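Local coordinates for protein alcohol dehydrogenase IV (Corynebacterium glutamicum, PDB 3IV7) that belongs to the iron-containing alcohol dehydrogenase family and probably acts as a maleylacetate reductase, an NAD-linked oxidoreductase, at residues M41-E46 and G102-I107. Numbering follows the deposited sequence.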
loop_
_atom_site.group_PDB
_atom_site.type_symbol
_atom_site.label_atom_id
_atom_site.label_comp_id
_atom_site.label_asym_id
_atom_site.label_seq_id
_atom_site.Cartn_x
_atom_site.Cartn_y
_atom_site.Cartn_z
HETATM N N MSE A 41 -21.205 -14.590 -12.831
HETATM C CA MSE A 41 -20.588 -15.229 -13.978
HETATM C C MSE A 41 -19.188 -15.667 -13.592
HETATM O O MSE A 41 -18.363 -14.844 -13.188
HETATM C CB MSE A 41 -20.533 -14.261 -15.146
HETATM C CG MSE A 41 -19.839 -14.793 -16.449
HETATM SE SE MSE A 41 -20.007 -13.428 -17.840
HETATM C CE MSE A 41 -19.060 -14.244 -19.323
ATOM N N VAL A 42 -18.927 -16.972 -13.690
ATOM C CA VAL A 42 -17.593 -17.514 -13.415
ATOM C C VAL A 42 -16.860 -17.755 -14.743
ATOM O O VAL A 42 -17.395 -18.380 -15.681
ATOM C CB VAL A 42 -17.654 -18.821 -12.598
ATOM C CG1 VAL A 42 -16.287 -19.442 -12.486
ATOM C CG2 VAL A 42 -18.220 -18.552 -11.190
ATOM N N ILE A 43 -15.650 -17.239 -14.821
ATOM C CA ILE A 43 -14.849 -17.310 -16.024
ATOM C C ILE A 43 -13.639 -18.154 -15.712
ATOM O O ILE A 43 -12.881 -17.841 -14.791
ATOM C CB ILE A 43 -14.390 -15.884 -16.479
ATOM C CG1 ILE A 43 -15.590 -15.027 -16.815
ATOM C CG2 ILE A 43 -13.418 -15.976 -17.677
ATOM C CD1 ILE A 43 -15.346 -13.561 -16.698
ATOM N N ALA A 44 -13.432 -19.198 -16.496
ATOM C CA ALA A 44 -12.293 -20.093 -16.288
ATOM C C ALA A 44 -12.066 -20.919 -17.570
ATOM O O ALA A 44 -13.009 -21.319 -18.205
ATOM C CB ALA A 44 -12.570 -21.046 -15.080
ATOM N N GLY A 45 -10.815 -21.123 -17.948
ATOM C CA GLY A 45 -10.508 -21.968 -19.093
ATOM C C GLY A 45 -10.875 -23.410 -18.783
ATOM O O GLY A 45 -10.966 -23.804 -17.600
ATOM N N GLU A 46 -11.107 -24.191 -19.837
ATOM C CA GLU A 46 -11.511 -25.614 -19.719
ATOM C C GLU A 46 -10.659 -26.378 -18.724
ATOM O O GLU A 46 -11.171 -27.149 -17.943
ATOM C CB GLU A 46 -11.422 -26.291 -21.085
ATOM C CG GLU A 46 -12.459 -25.790 -22.106
ATOM C CD GLU A 46 -12.093 -26.147 -23.568
ATOM O OE1 GLU A 46 -11.281 -27.081 -23.775
ATOM O OE2 GLU A 46 -12.628 -25.486 -24.500
ATOM N N GLY A 102 -7.509 -11.665 -17.737
ATOM C CA GLY A 102 -7.515 -10.724 -18.868
ATOM C C GLY A 102 -8.894 -10.583 -19.509
ATOM O O GLY A 102 -9.308 -9.462 -19.883
ATOM N N LEU A 103 -9.616 -11.705 -19.637
ATOM C CA LEU A 103 -10.937 -11.683 -20.226
ATOM C C LEU A 103 -11.947 -11.003 -19.295
ATOM O O LEU A 103 -12.798 -10.236 -19.750
ATOM C CB LEU A 103 -11.400 -13.101 -20.603
ATOM C CG LEU A 103 -12.744 -13.195 -21.342
ATOM C CD1 LEU A 103 -12.720 -12.400 -22.640
ATOM C CD2 LEU A 103 -13.176 -14.679 -21.610
ATOM N N ALA A 104 -11.836 -11.245 -17.997
ATOM C CA ALA A 104 -12.724 -10.597 -17.037
ATOM C C ALA A 104 -12.519 -9.095 -17.143
ATOM O O ALA A 104 -13.475 -8.335 -17.182
ATOM C CB ALA A 104 -12.455 -11.109 -15.595
ATOM N N LYS A 105 -11.267 -8.678 -17.277
ATOM C CA LYS A 105 -10.952 -7.271 -17.415
ATOM C C LYS A 105 -11.575 -6.715 -18.696
ATOM O O LYS A 105 -12.133 -5.627 -18.699
ATOM C CB LYS A 105 -9.432 -7.062 -17.435
ATOM C CG LYS A 105 -8.729 -7.202 -16.063
ATOM C CD LYS A 105 -7.225 -6.976 -16.230
ATOM C CE LYS A 105 -6.552 -6.646 -14.901
ATOM N NZ LYS A 105 -5.099 -6.471 -15.057
ATOM N N ALA A 106 -11.432 -7.441 -19.798
ATOM C CA ALA A 106 -11.988 -6.981 -21.058
ATOM C C ALA A 106 -13.508 -6.741 -20.923
ATOM O O ALA A 106 -14.034 -5.743 -21.441
ATOM C CB ALA A 106 -11.672 -7.943 -22.187
ATOM N N ILE A 107 -14.189 -7.605 -20.180
ATOM C CA ILE A 107 -15.639 -7.450 -19.952
ATOM C C ILE A 107 -15.935 -6.208 -19.128
ATOM O O ILE A 107 -16.848 -5.457 -19.440
ATOM C CB ILE A 107 -16.265 -8.667 -19.237
ATOM C CG1 ILE A 107 -16.100 -9.934 -20.077
ATOM C CG2 ILE A 107 -17.795 -8.416 -19.016
ATOM C CD1 ILE A 107 -16.459 -11.253 -19.316
#
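Ile43 meets Ile107 tip to tip, its CD1 lying 3.7 Å from Ile107 CD1, the closest approach between segment 41-46 and helical segment 102-107. The same Ile43 CD1 also reaches Ala104 CB at 3.9 Å, so one methyl touches two residues about a helical turn apart. Its direction follows from chi1 of -62°, which sets CG1 anti to the carbonyl carbon, and from a chi2 of 156°, which leaves CD1 roughly anti to CA. Ile43 CG2 lies 4.1 Å from Leu103 CD2, where the two side chains cross at about a right angle. Met41, present as selenomethionine and extended beyond CG, brings Met41 CE to 4.0 Å from Ile107 CD1, again tip to tip. These flanking contacts are slightly looser than those at Ile43 CD1; beyond Ile43 the chain leaves the helix, and Glu46 is exposed to solvent. The segment axes approach to 9.8 Å, normal helix-on-sheet spacing, and 180 Å² is buried in all. Helix 98-111 links parallel neighbours 91-96 and 115-119 in a beta-alpha-beta crossover, and here rests on strand 40-43, across 91-96 from 115-119. Ile107 also packs on Ala80 and Ala84 of helix 74-86, and Ala104 on Cys94. All four pairs are apolar and no hydrogen bond crosses, consistent with apolar burial and shape fit joining the two elements at this point.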